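Malonyl CoA-acyl carrier protein transacylase (Bartonella henselae, PDB 3QAT) probably transfers the malonyl group from malonyl-CoA to acyl carrier protein, providing the extender unit for bacterial fatty acid biosynthesis. Local coordinates at residues A[139-144]-A[173-178]; A[209-214]-A[255-260]; A[12-17]-A[64-69]. All blocks are in the same frame, centred on the assembly; numbering follows the deposited sequence. Where two conformers were deposited one is given.

Contact 1 of 3, residues A[139-144]-A[173-178]; sequences AALIGL and IVISGE
Ala139 and Ile175 exchange two backbone hydrogen bonds, Ala139 N to Ile175 O at 3.0 Å and Ile175 N to Ala139 O at 2.9 Å. Leu141 and Ile173 repeat the exchange, with Leu141 N to Ile173 O at 2.8 Å. Between these hydrogen-bonded pairs lies the non-hydrogen-bonded pair Ala140 and Val174, whose backbone groups turn outward: Ala140 bonds to Val198 on one neighbouring strand, Val174 to Ala165 and Asn166 on the other. Ala139 O also receives a CA-H contact from Val174 CA at 3.3 Å. Past the corner at Gly177, Glu178 OE1, at the N-cap position of helix 179-191, bonds to Leu161 N.

The hydrogen-bonded pairs share one apolar face. Ile175 CG1, set between its backbone N and carbonyl carbon (chi1 56°), packs on Ala139 CB at 3.7 Å; a methyl suits this place because helix 179-191 presses on it through Val182 and Val186. Leu141 and Ile175 cross at about a right angle, Leu141 CD1 to Ile175 CG2 at 4.1 Å, where Val149 of helix 146-155 covers both. Two helices on one face of an antiparallel sheet in strand order 4-1-3-2 are typical of the ferredoxin-like subdomain of malonyl-CoA:ACP transacylases.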
loop_
_atom_site.group_PDB
_atom_site.type_symbol
_atom_site.label_atom_id
_atom_site.label_comp_id
_atom_site.label_asym_id
_atom_site.label_seq_id
_atom_site.Cartn_x
_atom_site.Cartn_y
_atom_site.Cartn_z
ATOM N N ALA A 139 -13.446 -7.724 -6.016
ATOM C CA ALA A 139 -13.625 -7.542 -7.446
ATOM C C ALA A 139 -13.059 -6.222 -7.885
ATOM O O ALA A 139 -13.106 -5.236 -7.134
ATOM C CB ALA A 139 -15.118 -7.632 -7.848
ATOM N N ALA A 140 -12.503 -6.204 -9.094
ATOM C CA ALA A 140 -11.927 -4.991 -9.639
ATOM C C ALA A 140 -12.883 -4.426 -10.671
ATOM O O ALA A 140 -13.189 -5.089 -11.668
ATOM C CB ALA A 140 -10.562 -5.305 -10.309
ATOM N N LEU A 141 -13.334 -3.196 -10.428
ATOM C CA LEU A 141 -14.268 -2.522 -11.339
ATOM C C LEU A 141 -13.596 -1.319 -11.989
ATOM O O LEU A 141 -12.774 -0.627 -11.369
ATOM C CB LEU A 141 -15.506 -2.028 -10.572
ATOM C CG LEU A 141 -16.178 -3.019 -9.634
ATOM C CD1 LEU A 141 -17.356 -2.307 -8.897
ATOM C CD2 LEU A 141 -16.612 -4.335 -10.325
ATOM N N ILE A 142 -13.934 -1.070 -13.254
ATOM C CA ILE A 142 -13.571 0.183 -13.916
ATOM C C ILE A 142 -14.788 0.810 -14.585
ATOM O O ILE A 142 -15.560 0.108 -15.253
ATOM C CB ILE A 142 -12.506 -0.024 -14.998
ATOM C CG1 ILE A 142 -11.270 -0.689 -14.398
ATOM C CG2 ILE A 142 -12.088 1.343 -15.605
ATOM C CD1 ILE A 142 -10.260 -1.060 -15.448
ATOM N N GLY A 143 -14.967 2.110 -14.355
ATOM C CA GLY A 143 -15.913 2.922 -15.133
ATOM C C GLY A 143 -17.164 3.355 -14.407
ATOM O O GLY A 143 -18.003 4.077 -14.980
ATOM N N LEU A 144 -17.331 2.914 -13.164
ATOM C CA LEU A 144 -18.452 3.363 -12.343
ATOM C C LEU A 144 -17.965 4.262 -11.216
ATOM O O LEU A 144 -16.972 3.955 -10.566
ATOM C CB LEU A 144 -19.215 2.169 -11.754
ATOM C CG LEU A 144 -19.767 1.145 -12.753
ATOM C CD1 LEU A 144 -20.434 -0.032 -12.015
ATOM C CD2 LEU A 144 -20.750 1.802 -13.749
ATOM N N ILE A 173 -12.356 1.150 -9.019
ATOM C CA ILE A 173 -12.877 0.907 -7.673
ATOM C C ILE A 173 -12.804 -0.601 -7.399
ATOM O O ILE A 173 -13.205 -1.413 -8.242
ATOM C CB ILE A 173 -14.321 1.448 -7.517
ATOM C CG1 ILE A 173 -14.333 2.996 -7.549
ATOM C CG2 ILE A 173 -14.976 0.912 -6.208
ATOM C CD1 ILE A 173 -15.702 3.616 -7.534
ATOM N N VAL A 174 -12.253 -0.972 -6.240
ATOM C CA VAL A 174 -12.199 -2.370 -5.823
ATOM C C VAL A 174 -13.221 -2.591 -4.723
ATOM O O VAL A 174 -13.282 -1.808 -3.772
ATOM C CB VAL A 174 -10.794 -2.735 -5.307
ATOM C CG1 VAL A 174 -10.717 -4.216 -5.022
ATOM C CG2 VAL A 174 -9.746 -2.339 -6.356
ATOM N N ILE A 175 -14.052 -3.615 -4.878
ATOM C CA ILE A 175 -15.024 -3.977 -3.843
ATOM C C ILE A 175 -14.596 -5.269 -3.132
ATOM O O ILE A 175 -13.739 -6.013 -3.615
ATOM C CB ILE A 175 -16.463 -4.129 -4.409
ATOM C CG1 ILE A 175 -16.493 -5.149 -5.544
ATOM C CG2 ILE A 175 -16.981 -2.750 -4.849
ATOM C CD1 ILE A 175 -17.919 -5.472 -6.046
ATOM N N SER A 176 -15.223 -5.529 -1.992
ATOM C CA SER A 176 -14.796 -6.611 -1.102
ATOM C C SER A 176 -15.932 -7.002 -0.180
ATOM O O SER A 176 -16.774 -6.167 0.158
ATOM C CB SER A 176 -13.608 -6.118 -0.265
ATOM O OG SER A 176 -13.116 -7.137 0.588
ATOM N N GLY A 177 -15.920 -8.248 0.267
ATOM C CA GLY A 177 -16.925 -8.706 1.241
ATOM C C GLY A 177 -17.232 -10.172 1.069
ATOM O O GLY A 177 -16.356 -10.978 0.710
ATOM N N GLU A 178 -18.482 -10.540 1.349
ATOM C CA GLU A 178 -18.833 -11.946 1.275
ATOM C C GLU A 178 -18.939 -12.428 -0.156
ATOM O O GLU A 178 -19.433 -11.707 -1.026
ATOM C CB GLU A 178 -20.123 -12.215 2.030
ATOM C CG GLU A 178 -19.957 -12.041 3.532
ATOM C CD GLU A 178 -21.260 -12.169 4.275
ATOM O OE1 GLU A 178 -22.174 -11.341 4.056
ATOM O OE2 GLU A 178 -21.358 -13.111 5.100
#

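Contact 2 of 3, residues A[209-214]-A[255-260]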
loop_
_atom_site.group_PDB
_atom_site.type_symbol
_atom_site.label_atom_id
_atom_site.label_comp_id
_atom_site.label_asym_id
_atom_site.label_seq_id
_atom_site.Cartn_x
_atom_site.Cartn_y
_atom_site.Cartn_z
ATOM N N ALA A 209 -15.515 -5.251 6.472
ATOM C CA ALA A 209 -15.759 -5.520 7.898
ATOM C C ALA A 209 -15.350 -6.943 8.289
ATOM O O ALA A 209 -15.111 -7.224 9.477
ATOM C CB ALA A 209 -17.222 -5.256 8.244
ATOM N N LEU A 210 -15.260 -7.841 7.310
ATOM C CA LEU A 210 -14.827 -9.217 7.544
ATOM C C LEU A 210 -13.388 -9.327 8.068
ATOM O O LEU A 210 -13.000 -10.367 8.619
ATOM C CB LEU A 210 -14.991 -10.072 6.288
ATOM C CG LEU A 210 -16.409 -10.306 5.760
ATOM C CD1 LEU A 210 -16.327 -11.052 4.449
ATOM C CD2 LEU A 210 -17.230 -11.119 6.740
ATOM N N MET A 211 -12.613 -8.253 7.880
ATOM C CA MET A 211 -11.229 -8.195 8.349
ATOM C C MET A 211 -11.111 -7.863 9.821
ATOM O O MET A 211 -9.996 -7.720 10.317
ATOM C CB MET A 211 -10.437 -7.130 7.573
ATOM C CG MET A 211 -9.679 -7.592 6.339
ATOM S SD MET A 211 -8.805 -9.183 6.351
ATOM C CE MET A 211 -10.174 -9.869 5.478
ATOM N N GLN A 212 -12.233 -7.749 10.534
ATOM C CA GLN A 212 -12.166 -7.368 11.957
ATOM C C GLN A 212 -11.155 -8.151 12.821
ATOM O O GLN A 212 -10.471 -7.523 13.621
ATOM C CB GLN A 212 -13.550 -7.340 12.618
ATOM C CG GLN A 212 -13.542 -6.679 13.986
ATOM C CD GLN A 212 -13.269 -5.187 13.905
ATOM O OE1 GLN A 212 -13.800 -4.486 13.028
ATOM N NE2 GLN A 212 -12.442 -4.687 14.823
ATOM N N PRO A 213 -11.052 -9.500 12.675
ATOM C CA PRO A 213 -10.032 -10.209 13.484
ATOM C C PRO A 213 -8.592 -9.723 13.200
ATOM O O PRO A 213 -7.739 -9.693 14.105
ATOM C CB PRO A 213 -10.199 -11.676 13.056
ATOM C CG PRO A 213 -11.645 -11.774 12.600
ATOM C CD PRO A 213 -11.874 -10.451 11.894
ATOM N N ALA A 214 -8.323 -9.323 11.964
ATOM C CA ALA A 214 -7.007 -8.806 11.626
ATOM C C ALA A 214 -6.791 -7.397 12.199
ATOM O O ALA A 214 -5.664 -7.043 12.582
ATOM C CB ALA A 214 -6.787 -8.815 10.109
ATOM N N GLN A 255 -8.043 1.116 11.977
ATOM C CA GLN A 255 -9.252 1.413 11.208
ATOM C C GLN A 255 -9.083 1.072 9.722
ATOM O O GLN A 255 -10.030 0.626 9.055
ATOM C CB GLN A 255 -9.597 2.892 11.336
ATOM C CG GLN A 255 -10.026 3.322 12.731
ATOM C CD GLN A 255 -10.123 4.840 12.843
ATOM O OE1 GLN A 255 -10.668 5.508 11.959
ATOM N NE2 GLN A 255 -9.584 5.389 13.922
ATOM N N GLN A 256 -7.865 1.285 9.226
ATOM C CA GLN A 256 -7.542 1.039 7.819
ATOM C C GLN A 256 -7.829 -0.413 7.393
ATOM O O GLN A 256 -8.274 -0.674 6.262
ATOM C CB GLN A 256 -6.066 1.413 7.594
ATOM C CG GLN A 256 -5.667 1.623 6.138
ATOM C CD GLN A 256 -5.342 0.345 5.435
ATOM O OE1 GLN A 256 -5.296 -0.735 6.043
ATOM N NE2 GLN A 256 -5.135 0.447 4.123
ATOM N N VAL A 257 -7.603 -1.353 8.299
ATOM C CA VAL A 257 -7.729 -2.775 7.961
ATOM C C VAL A 257 -9.128 -3.136 7.458
ATOM O O VAL A 257 -9.258 -3.939 6.546
ATOM C CB VAL A 257 -7.332 -3.631 9.196
ATOM C CG1 VAL A 257 -7.674 -5.108 9.016
ATOM C CG2 VAL A 257 -5.822 -3.419 9.492
ATOM N N THR A 258 -10.160 -2.540 8.059
ATOM C CA THR A 258 -11.542 -2.834 7.678
ATOM C C THR A 258 -12.188 -1.776 6.798
ATOM O O THR A 258 -13.343 -1.956 6.380
ATOM C CB THR A 258 -12.443 -3.005 8.923
ATOM O OG1 THR A 258 -12.304 -1.859 9.771
ATOM C CG2 THR A 258 -12.049 -4.252 9.660
ATOM N N GLY A 259 -11.463 -0.694 6.522
ATOM C CA GLY A 259 -12.039 0.462 5.837
ATOM C C GLY A 259 -11.469 0.692 4.449
ATOM O O GLY A 259 -10.502 0.038 4.045
ATOM N N ARG A 260 -12.079 1.661 3.765
ATOM C CA ARG A 260 -11.746 2.015 2.379
ATOM C C ARG A 260 -10.397 2.719 2.260
ATOM O O ARG A 260 -10.080 3.640 3.024
ATOM C CB ARG A 260 -12.852 2.902 1.801
ATOM C CG ARG A 260 -12.531 3.603 0.472
ATOM C CD ARG A 260 -13.755 4.383 -0.038
ATOM N NE ARG A 260 -14.180 5.410 0.911
ATOM C CZ ARG A 260 -14.163 6.724 0.681
ATOM N NH1 ARG A 260 -13.757 7.216 -0.494
ATOM N NH2 ARG A 260 -14.571 7.550 1.638
#
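Thr258 and Val257 meet the turn around Met211 with one methyl each. The methyl of Thr258 rests on the peptide between Met211 and Gln212, its CG2 lying 3.6 Å from Gln212 N. That N-H is already engaged, since Gln212 N bonds to Ala209 O within the 3-10 turn, and an apolar cover suits it. The first torsion of Thr258 (chi1 53°) puts CG2 anti to the carbonyl carbon, beside the backbone N, which presents the methyl to the 209-212 turn.

Val257 aims its CB at the other segment. Its CG1, anti to the backbone N (chi1 170°), reaches Met211 CB at 3.7 Å and Ala214 CB at 4.0 Å, and the side chains of Met211 and Val257 cross at about a right angle. Of the Met211 side chain, CB and CG meet the other segment, Met211 CB sitting 3.6 Å from Val257 O; bends at chi2 and chi3 then lead the thioether away towards Pro205 and Met127. Ala214 is small enough for helix 113-129 to come close as well, through Ala126 and Met127. At the exposed edge, Gln212 slants across Thr258, Gln212 OE1 to Thr258 CG2 at 3.8 Å, while Gln212 NE2 bonds to Asn216 OD1.

The start of helix 212-224 is thus fitted against the C-terminal part of helix 246-258. Next door, Gln256 O accepts a hydrogen bond from His207 ND1, and Gln256 NE2 makes a weak one with Ser98 OG; this agrees with the serine-histidine active site of the malonyltransferase family, in which a backbone carbonyl orients the histidine.

Contact 3 of 3, residues A[12-17]-A[64-69]; sequences PGQGSQ and NAQPAL
Gln14 folds toward helix 62-82 by a bend at chi2, whereas Gln17 points its CB at the helix and turns its amide back. Gln14 carries CG anti to its backbone N (chi1 180°) and then turns, which sets its amide across the methyl of Ala65, Gln14 OE1 to Ala65 CB at 3.5 Å and Gln14 NE2 to the same CB at 3.7 Å. Alanine leaves room for the amide, whose polar ends are held by Thr62 OG1 at OE1 and Thr60 O at NE2.

In Gln17, chi1 of 74° together with the bend at chi2 (-73°) folds the chain back over its own loop. Gln17 OE1 accepts a hydrogen bond from Gly15 N at 2.8 Å on an in-plane lone pair, and Gln17 NE2 bonds to Thr60 OG1. The long, bifunctional amide thereby ties the type II turn from Gly13 to Ser16 to helix 56-60; Gly15, with its positive phi, occupies the turn position that calls for glycine.

Leu69 packs its forked end against the backbone of this loop. Leu69 CD1 comes to 3.4 Å from Gly13 O, Leu69 CD2 to 3.6 Å from Gln17 N and 3.9 Å from Ser16 CB, and Gln17 CB lies alongside Leu69 CG at 4.0 Å. Gln17 N is buried here without a partner in the model, against a purely apolar branch. Beyond the loop Leu69 also touches Leu99 and Ser283.

The Gly-Gln-Gly-Ser-Gln loop after strand 6-11, close to the probable nucleophile elbow, is a hallmark of bacterial malonyltransferases. In relatives, the backbone N-H groups of its first glutamine and of the residue following the nucleophile, here probably Gln14 and Leu99, form the oxyanion hole.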
loop_
_atom_site.group_PDB
_atom_site.type_symbol
_atom_site.label_atom_id
_atom_site.label_comp_id
_atom_site.label_asym_id
_atom_site.label_seq_id
_atom_site.Cartn_x
_atom_site.Cartn_y
_atom_site.Cartn_z
ATOM N N PRO A 12 4.090 1.747 -2.703
ATOM C CA PRO A 12 3.134 0.809 -3.264
ATOM C C PRO A 12 2.717 -0.307 -2.317
ATOM O O PRO A 12 3.406 -0.595 -1.308
ATOM C CB PRO A 12 3.841 0.250 -4.502
ATOM C CG PRO A 12 5.283 0.449 -4.269
ATOM C CD PRO A 12 5.414 1.666 -3.348
ATOM N N GLY A 13 1.583 -0.914 -2.659
ATOM C CA GLY A 13 1.028 -2.007 -1.862
ATOM C C GLY A 13 0.847 -3.285 -2.655
ATOM O O GLY A 13 1.418 -3.447 -3.739
ATOM N N GLN A 14 0.044 -4.179 -2.088
ATOM C CA GLN A 14 -0.159 -5.523 -2.653
ATOM C C GLN A 14 -0.528 -5.432 -4.132
ATOM O O GLN A 14 -1.434 -4.636 -4.517
ATOM C CB GLN A 14 -1.276 -6.179 -1.852
ATOM C CG GLN A 14 -1.622 -7.603 -2.315
ATOM C CD GLN A 14 -0.691 -8.677 -1.741
ATOM O OE1 GLN A 14 -0.343 -8.660 -0.560
ATOM N NE2 GLN A 14 -0.334 -9.655 -2.579
ATOM N N GLY A 15 0.163 -6.222 -4.955
ATOM C CA GLY A 15 -0.042 -6.188 -6.389
ATOM C C GLY A 15 1.152 -5.588 -7.107
ATOM O O GLY A 15 1.257 -5.650 -8.350
ATOM N N SER A 16 2.045 -4.974 -6.340
ATOM C CA SER A 16 3.260 -4.392 -6.939
ATOM C C SER A 16 4.458 -5.319 -6.866
ATOM O O SER A 16 5.510 -5.020 -7.452
ATOM C CB SER A 16 3.600 -3.025 -6.281
ATOM O OG SER A 16 2.629 -2.056 -6.654
ATOM N N GLN A 17 4.299 -6.455 -6.203
ATOM C CA GLN A 17 5.415 -7.401 -6.056
ATOM C C GLN A 17 5.700 -8.115 -7.369
ATOM O O GLN A 17 4.787 -8.404 -8.175
ATOM C CB GLN A 17 5.151 -8.405 -4.911
ATOM C CG GLN A 17 4.108 -9.526 -5.201
ATOM C CD GLN A 17 2.667 -9.054 -5.227
ATOM O OE1 GLN A 17 2.352 -7.944 -4.813
ATOM N NE2 GLN A 17 1.779 -9.921 -5.734
ATOM N N ASN A 64 3.932 -12.852 2.803
ATOM C CA ASN A 64 5.223 -12.579 2.159
ATOM C C ASN A 64 5.284 -11.233 1.449
ATOM O O ASN A 64 6.256 -10.475 1.625
ATOM C CB ASN A 64 5.587 -13.733 1.221
ATOM C CG ASN A 64 5.807 -15.003 1.990
ATOM O OD1 ASN A 64 6.214 -14.971 3.168
ATOM N ND2 ASN A 64 5.508 -16.137 1.367
ATOM N N ALA A 65 4.249 -10.941 0.658
ATOM C CA ALA A 65 4.240 -9.733 -0.152
ATOM C C ALA A 65 4.332 -8.467 0.703
ATOM O O ALA A 65 4.937 -7.491 0.293
ATOM C CB ALA A 65 2.968 -9.690 -1.010
ATOM N N GLN A 66 3.712 -8.475 1.888
ATOM C CA GLN A 66 3.705 -7.227 2.684
ATOM C C GLN A 66 5.126 -6.863 3.195
ATOM O O GLN A 66 5.601 -5.782 2.875
ATOM C CB GLN A 66 2.685 -7.281 3.829
ATOM C CG GLN A 66 1.246 -7.408 3.317
ATOM C CD GLN A 66 0.216 -7.099 4.404
ATOM O OE1 GLN A 66 0.412 -6.189 5.229
ATOM N NE2 GLN A 66 -0.907 -7.838 4.401
ATOM N N PRO A 67 5.803 -7.763 3.954
ATOM C CA PRO A 67 7.156 -7.362 4.351
ATOM C C PRO A 67 8.088 -7.243 3.142
ATOM O O PRO A 67 8.996 -6.382 3.150
ATOM C CB PRO A 67 7.618 -8.476 5.325
ATOM C CG PRO A 67 6.701 -9.688 4.988
ATOM C CD PRO A 67 5.376 -9.035 4.599
ATOM N N ALA A 68 7.868 -8.061 2.093
ATOM C CA ALA A 68 8.767 -7.974 0.901
ATOM C C ALA A 68 8.689 -6.634 0.173
ATOM O O ALA A 68 9.715 -6.056 -0.184
ATOM C CB ALA A 68 8.471 -9.093 -0.095
ATOM N N LEU A 69 7.474 -6.145 -0.056
ATOM C CA LEU A 69 7.318 -4.859 -0.748
ATOM C C LEU A 69 7.901 -3.729 0.089
ATOM O O LEU A 69 8.522 -2.797 -0.463
ATOM C CB LEU A 69 5.840 -4.585 -1.086
ATOM C CG LEU A 69 5.400 -5.309 -2.385
ATOM C CD1 LEU A 69 3.868 -5.363 -2.482
ATOM C CD2 LEU A 69 5.988 -4.595 -3.608
#

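Overall arrangement
Along the chain contact 3 closes first, then contact 1, then contact 2, without overlap. Contact 1 lies in the mixed sheet of the smaller subdomain; contact 3 joins a loop leaving the parallel sheet of the larger one to helix 62-82. Their centres are about 20 Å apart. Contact 2, with its centre about 16 Å from that of contact 1 and 18 Å from that of contact 3, touches contact 1 where Leu210 CD1 packs on Gly177 C at 3.6 Å. Helix 113-129 flanks contacts 2 and 3, and its Arg123 bonds to Gln256 and Gln66; an arginine here binds the malonyl carboxylate in relatives, consistent with an active site between the subdomains.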